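Local coordinates for protein catalase (Corynebacterium glutamicum, PDB 4B7H) that breaks down hydrogen peroxide to water and oxygen with a haem group, binds NADPH, and is inhibited by nitric oxide, at residues 290-293 against 294-297; 176-179 against 180-184. All coordinates share one frame; numbering follows the deposited sequence.

Contact 1 of 2, residues 290-293 against 294-297. With NDP (NADPH dihydro-nicotinamide-adenine-dinucleotide phosphate), chain H.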
loop_
_atom_site.group_PDB
_atom_site.type_symbol
_atom_site.label_atom_id
_atom_site.label_comp_id
_atom_site.label_asym_id
_atom_site.label_seq_id
_atom_site.Cartn_x
_atom_site.Cartn_y
_atom_site.Cartn_z
ATOM N N PRO A 290 3.203 -38.384 -16.645
ATOM C CA PRO A 290 3.633 -37.318 -17.557
ATOM C C PRO A 290 3.336 -35.911 -17.041
ATOM O O PRO A 290 3.751 -34.947 -17.678
ATOM C CB PRO A 290 2.841 -37.615 -18.838
ATOM C CG PRO A 290 1.626 -38.324 -18.372
ATOM C CD PRO A 290 2.040 -39.129 -17.168
ATOM N N PHE A 291 2.653 -35.813 -15.903
ATOM C CA PHE A 291 2.235 -34.530 -15.336
ATOM C C PHE A 291 2.959 -34.200 -14.029
ATOM O O PHE A 291 2.686 -33.173 -13.412
ATOM C CB PHE A 291 0.723 -34.539 -15.093
ATOM C CG PHE A 291 -0.073 -35.020 -16.275
ATOM C CD1 PHE A 291 0.026 -34.373 -17.504
ATOM C CD2 PHE A 291 -0.921 -36.114 -16.156
ATOM C CE1 PHE A 291 -0.715 -34.815 -18.596
ATOM C CE2 PHE A 291 -1.663 -36.560 -17.243
ATOM C CZ PHE A 291 -1.559 -35.907 -18.463
ATOM N N ASP A 292 3.857 -35.092 -13.604
ATOM C CA ASP A 292 4.654 -34.929 -12.389
ATOM C C ASP A 292 5.883 -34.120 -12.757
ATOM O O ASP A 292 6.741 -34.593 -13.506
ATOM C CB ASP A 292 5.060 -36.316 -11.867
ATOM C CG ASP A 292 5.937 -36.266 -10.618
ATOM O OD1 ASP A 292 6.382 -35.173 -10.194
ATOM O OD2 ASP A 292 6.195 -37.351 -10.049
ATOM N N LEU A 293 5.951 -32.887 -12.255
ATOM C CA LEU A 293 7.047 -31.979 -12.574
ATOM C C LEU A 293 8.430 -32.547 -12.253
ATOM O O LEU A 293 9.420 -32.202 -12.922
ATOM C CB LEU A 293 6.829 -30.658 -11.837
ATOM C CG LEU A 293 7.861 -29.547 -12.008
ATOM C CD1 LEU A 293 8.025 -29.158 -13.484
ATOM C CD2 LEU A 293 7.452 -28.356 -11.154
ATOM N N THR A 294 8.499 -33.434 -11.257
ATOM C CA THR A 294 9.767 -34.064 -10.882
ATOM C C THR A 294 10.202 -35.159 -11.861
ATOM O O THR A 294 11.266 -35.762 -11.688
ATOM C CB THR A 294 9.718 -34.650 -9.441
ATOM O OG1 THR A 294 8.856 -35.799 -9.412
ATOM C CG2 THR A 294 9.229 -33.610 -8.434
ATOM N N LYS A 295 9.381 -35.418 -12.879
ATOM C CA LYS A 295 9.693 -36.417 -13.904
ATOM C C LYS A 295 9.876 -35.758 -15.265
ATOM O O LYS A 295 8.947 -35.131 -15.789
ATOM C CB LYS A 295 8.569 -37.452 -14.020
ATOM C CG LYS A 295 8.208 -38.148 -12.719
ATOM C CD LYS A 295 9.332 -39.053 -12.247
ATOM C CE LYS A 295 8.910 -39.847 -11.025
ATOM N NZ LYS A 295 8.713 -38.964 -9.846
ATOM N N THR A 296 11.063 -35.895 -15.845
ATOM C CA THR A 296 11.266 -35.482 -17.229
ATOM C C THR A 296 10.749 -36.558 -18.183
ATOM O O THR A 296 10.642 -37.737 -17.809
ATOM C CB THR A 296 12.749 -35.202 -17.524
ATOM O OG1 THR A 296 13.553 -36.300 -17.072
ATOM C CG2 THR A 296 13.198 -33.936 -16.821
ATOM N N TRP A 297 10.409 -36.155 -19.406
ATOM C CA TRP A 297 10.112 -37.113 -20.468
ATOM C C TRP A 297 11.426 -37.442 -21.149
ATOM O O TRP A 297 12.134 -36.540 -21.608
ATOM C CB TRP A 297 9.201 -36.506 -21.528
ATOM C CG TRP A 297 7.811 -36.112 -21.112
ATOM C CD1 TRP A 297 7.176 -36.377 -19.928
ATOM C CD2 TRP A 297 6.880 -35.367 -21.910
ATOM N NE1 TRP A 297 5.902 -35.833 -19.945
ATOM C CE2 TRP A 297 5.701 -35.216 -21.154
ATOM C CE3 TRP A 297 6.938 -34.810 -23.197
ATOM C CZ2 TRP A 297 4.587 -34.526 -21.641
ATOM C CZ3 TRP A 297 5.829 -34.122 -23.677
ATOM C CH2 TRP A 297 4.672 -33.986 -22.898
HETATM P PA NDP H . 19.257 -38.178 -22.922
HETATM O O1A NDP H . 20.607 -38.780 -23.060
HETATM O O2A NDP H . 18.489 -38.182 -24.199
HETATM O O5B NDP H . 19.432 -36.677 -22.393
HETATM C C5B NDP H . 20.272 -36.401 -21.298
HETATM C C4B NDP H . 20.157 -34.910 -21.029
HETATM O O4B NDP H . 20.959 -34.578 -19.904
HETATM C C3B NDP H . 20.652 -34.092 -22.223
HETATM O O3B NDP H . 19.769 -33.012 -22.463
HETATM C C2B NDP H . 22.012 -33.619 -21.745
HETATM O O2B NDP H . 22.498 -32.442 -22.361
HETATM C C1B NDP H . 21.742 -33.463 -20.256
HETATM N N9A NDP H . 22.968 -33.281 -19.454
HETATM C C8A NDP H . 24.264 -33.510 -19.844
HETATM N N7A NDP H . 25.089 -33.192 -18.822
HETATM C C5A NDP H . 24.339 -32.754 -17.781
HETATM C C6A NDP H . 24.672 -32.306 -16.504
HETATM N N6A NDP H . 25.921 -31.930 -16.231
HETATM N N1A NDP H . 23.666 -31.931 -15.643
HETATM C C2A NDP H . 22.346 -31.986 -16.043
HETATM N N3A NDP H . 22.022 -32.427 -17.311
HETATM C C4A NDP H . 23.005 -32.805 -18.167
HETATM O O3 NDP H . 18.478 -38.959 -21.736
HETATM P PN NDP H . 16.976 -38.635 -21.237
HETATM O O1N NDP H . 16.383 -37.519 -22.027
HETATM O O2N NDP H . 16.283 -39.942 -21.138
HETATM O O5D NDP H . 17.199 -38.114 -19.730
HETATM C C5D NDP H . 18.146 -38.748 -18.891
HETATM C C4D NDP H . 18.414 -37.871 -17.685
HETATM O O4D NDP H . 18.976 -36.652 -18.125
HETATM C C3D NDP H . 17.125 -37.521 -16.957
HETATM O O3D NDP H . 16.847 -38.449 -15.918
HETATM C C2D NDP H . 17.396 -36.114 -16.450
HETATM O O2D NDP H . 17.938 -36.177 -15.161
HETATM C C1D NDP H . 18.474 -35.554 -17.373
HETATM N N1N NDP H . 17.937 -34.515 -18.279
HETATM C C2N NDP H . 16.778 -34.766 -18.953
HETATM C C3N NDP H . 16.214 -33.846 -19.823
HETATM C C7N NDP H . 14.932 -34.210 -20.499
HETATM O O7N NDP H . 14.046 -33.186 -20.846
HETATM N N7N NDP H . 14.644 -35.486 -20.735
HETATM C C4N NDP H . 16.846 -32.496 -20.091
HETATM C C5N NDP H . 18.112 -32.324 -19.302
HETATM C C6N NDP H . 18.590 -33.319 -18.447
HETATM P P2B NDP H . 23.489 -32.526 -23.634
HETATM O O1X NDP H . 24.679 -33.377 -23.243
HETATM O O2X NDP H . 22.725 -33.144 -24.786
HETATM O O3X NDP H . 23.906 -31.104 -23.964
HETATM O O HOH W 1 6.095 -33.581 -16.028
#
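Asp292 and Lys295 meet at the two ends of a type I beta turn. The turn closes through Lys295 N, which donates to Asp292 O at 2.8 Å. The Lys295 side chain then folds back over the aspartate. Its CB lies 3.4 Å from Asp292 O, and its CG sits 3.4 Å from Asp292 OD2. CD and CE pass the same oxygen at longer range. Bends at chi2 (-68°) and chi4 (-67°) curl the chain, which brings NZ to Asp292 OD2 as a 3.0 Å salt bridge. NZ also bonds to Asp451 O, and Arg150 makes a second salt bridge to OD2.

The other carboxylate oxygen serves Thr294. Asp292 OD1 accepts from Thr294 OG1 at 2.7 Å and from Thr294 N at 2.9 Å. Both donors come from the same face of the carboxylate, above its plane. Two bonds on OD1 and two salt bridges on OD2 limit rotation of this buried group. The nearby positive charges would be expected to stabilise its anionic form.

Outside the turn, Trp297 NE1 donates to Pro290 O at 3.2 Å. NE1 lies in the plane of that carbonyl, on a lone pair, while the oxygen sits near the indole edge, tilted slightly from the ring plane. Pro290 CB rests beside the same NE1.

Thr296 and Trp297 carry the loop to the cofactor. Trp297 O accepts from the nicotinamide amide nitrogen N7N of NADPH at 2.9 Å, while Gln276 also donates to this carbonyl. Within the turn, Leu293 touches the haem. A type I beta turn with an Asx turn at its first residue, Asp292, is set in a loop that lines the NADPH pocket of this catalase.

Contact 2 of 2, residues 176-179 against 180-184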
loop_
_atom_site.group_PDB
_atom_site.type_symbol
_atom_site.label_atom_id
_atom_site.label_comp_id
_atom_site.label_asym_id
_atom_site.label_seq_id
_atom_site.Cartn_x
_atom_site.Cartn_y
_atom_site.Cartn_z
ATOM N N GLN A 176 18.371 -26.255 4.866
ATOM C CA GLN A 176 18.214 -26.648 3.464
ATOM C C GLN A 176 18.163 -28.159 3.311
ATOM O O GLN A 176 17.304 -28.699 2.603
ATOM C CB GLN A 176 19.342 -26.079 2.608
ATOM C CG GLN A 176 19.334 -24.565 2.593
ATOM C CD GLN A 176 20.155 -23.954 1.468
ATOM O OE1 GLN A 176 20.610 -24.645 0.545
ATOM N NE2 GLN A 176 20.343 -22.640 1.535
ATOM N N TRP A 177 19.075 -28.848 3.984
ATOM C CA TRP A 177 19.160 -30.302 3.871
ATOM C C TRP A 177 18.096 -31.020 4.697
ATOM O O TRP A 177 17.647 -32.109 4.318
ATOM C CB TRP A 177 20.562 -30.790 4.236
ATOM C CG TRP A 177 21.561 -30.420 3.189
ATOM C CD1 TRP A 177 22.476 -29.403 3.237
ATOM C CD2 TRP A 177 21.710 -31.036 1.908
ATOM N NE1 TRP A 177 23.195 -29.362 2.064
ATOM C CE2 TRP A 177 22.742 -30.357 1.234
ATOM C CE3 TRP A 177 21.079 -32.112 1.269
ATOM C CZ2 TRP A 177 23.156 -30.713 -0.051
ATOM C CZ3 TRP A 177 21.481 -32.453 -0.007
ATOM C CH2 TRP A 177 22.515 -31.763 -0.650
ATOM N N ASP A 178 17.692 -30.433 5.823
ATOM C CA ASP A 178 16.594 -31.006 6.600
ATOM C C ASP A 178 15.345 -31.045 5.724
ATOM O O ASP A 178 14.671 -32.078 5.634
ATOM C CB ASP A 178 16.334 -30.191 7.873
ATOM C CG ASP A 178 15.348 -30.865 8.814
ATOM O OD1 ASP A 178 15.420 -32.102 8.971
ATOM O OD2 ASP A 178 14.494 -30.152 9.394
ATOM N N PHE A 179 15.055 -29.936 5.042
ATOM C CA PHE A 179 13.892 -29.914 4.163
ATOM C C PHE A 179 14.050 -30.895 3.007
ATOM O O PHE A 179 13.158 -31.712 2.760
ATOM C CB PHE A 179 13.585 -28.522 3.603
ATOM C CG PHE A 179 12.411 -28.527 2.654
ATOM C CD1 PHE A 179 11.109 -28.542 3.149
ATOM C CD2 PHE A 179 12.602 -28.593 1.278
ATOM C CE1 PHE A 179 10.018 -28.594 2.294
ATOM C CE2 PHE A 179 11.509 -28.652 0.412
ATOM C CZ PHE A 179 10.214 -28.647 0.927
ATOM N N TRP A 180 15.175 -30.821 2.299
ATOM C CA TRP A 180 15.367 -31.673 1.126
ATOM C C TRP A 180 15.259 -33.164 1.448
ATOM O O TRP A 180 14.602 -33.909 0.720
ATOM C CB TRP A 180 16.702 -31.383 0.451
ATOM C CG TRP A 180 16.708 -30.206 -0.497
ATOM C CD1 TRP A 180 15.668 -29.741 -1.266
ATOM C CD2 TRP A 180 17.835 -29.368 -0.798
ATOM N NE1 TRP A 180 16.087 -28.659 -2.019
ATOM C CE2 TRP A 180 17.409 -28.413 -1.748
ATOM C CE3 TRP A 180 19.160 -29.333 -0.352
ATOM C CZ2 TRP A 180 18.270 -27.439 -2.267
ATOM C CZ3 TRP A 180 20.008 -28.363 -0.857
ATOM C CH2 TRP A 180 19.561 -27.427 -1.806
ATOM N N THR A 181 15.899 -33.604 2.531
ATOM C CA THR A 181 15.831 -35.026 2.887
ATOM C C THR A 181 14.463 -35.459 3.408
ATOM O O THR A 181 14.109 -36.636 3.315
ATOM C CB THR A 181 16.913 -35.442 3.908
ATOM O OG1 THR A 181 16.702 -34.757 5.149
ATOM C CG2 THR A 181 18.303 -35.148 3.374
ATOM N N ARG A 182 13.701 -34.527 3.974
ATOM C CA ARG A 182 12.358 -34.854 4.438
ATOM C C ARG A 182 11.329 -34.712 3.315
ATOM O O ARG A 182 10.187 -35.149 3.458
ATOM C CB ARG A 182 11.986 -34.021 5.668
ATOM C CG ARG A 182 12.817 -34.385 6.896
ATOM C CD ARG A 182 12.475 -33.551 8.134
ATOM N NE ARG A 182 13.340 -33.958 9.233
ATOM C CZ ARG A 182 13.107 -35.013 10.007
ATOM N NH1 ARG A 182 12.014 -35.746 9.824
ATOM N NH2 ARG A 182 13.967 -35.339 10.962
ATOM N N ALA A 183 11.746 -34.120 2.195
ATOM C CA ALA A 183 10.920 -34.030 0.991
ATOM C C ALA A 183 11.687 -34.676 -0.154
ATOM O O ALA A 183 12.178 -33.985 -1.048
ATOM C CB ALA A 183 10.594 -32.565 0.667
ATOM N N PRO A 184 11.805 -36.012 -0.131
ATOM C CA PRO A 184 12.685 -36.724 -1.063
ATOM C C PRO A 184 12.283 -36.592 -2.525
ATOM O O PRO A 184 13.094 -36.921 -3.391
ATOM C CB PRO A 184 12.586 -38.186 -0.601
ATOM C CG PRO A 184 11.275 -38.266 0.137
ATOM C CD PRO A 184 11.148 -36.931 0.814
#
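The last turns of helix 173-182 run through both segments, with i to i+4 bonds such as Trp180 N to Gln176 O at 3.0 Å, before Ala183 leaves helical geometry.

Trp177 and Trp180 form a T-shaped pair. The edge of Trp180 points at the face of Trp177, with CE3 of Trp180 3.7 Å from CE3 of Trp177. The planes are 74° apart. Gln176 CB and its carbonyl oxygen lie over one face of Trp180. The two side chains run side by side, with the amide nearly perpendicular to the ring and Gln176 OE1 3.8 Å from CH2 of Trp180. Trp177 NE1 bonds to Ala479 O.

Thr181 donates twice to Trp177 O. Its N and OG1 reach that oxygen from opposite faces of the carbonyl plane. OG1 sits between the backbone N and carbonyl carbon (chi1 64°), which turns the hydroxyl back to the preceding helical turn.

Asp178 and Arg182 make an i to i+4 salt bridge. Arg182 NE reaches Asp178 OD1 on its syn side at 2.8 Å, and the oxygen lies at the edge of the guanidinium. The two flat groups are 75° apart. Asp178 OD2 is held by Tyr397 and Arg401 of the third subunit, and Arg182 NH1 by Thr413 of that subunit.

Near the helix end, the Ala183 methyl CB lies over the Phe179 ring face, 4.2 Å from its centroid, as a CH-pi contact. Ala183 N bonds weakly to Phe179 O. Together these are the C-terminal turns of helix 173-182. Trp177 packs against helices 187-194 and 487-498, Trp180 against 187-194, and Asp178 and Arg182 join the helix to another subunit of the tetramer.

Contact 2 comes first along the chain, and both belong to the catalase fold. Their centres are 20 Å apart. Their nearest atoms are about 7 Å apart, so they do not touch. Contact 1 belongs to the ligand sites: it bonds NADPH directly, and the Leu293 side chain is about 4 Å from the haem and about 9 Å from nitric oxide. Contact 2 stands farther back, with the Phe179 side chain about 11 Å from the haem and about 12 Å from nitric oxide. Helix 187-194 bridges them: Trp180 packs on it, and its His188 bonds both Thr294 O and NADPH.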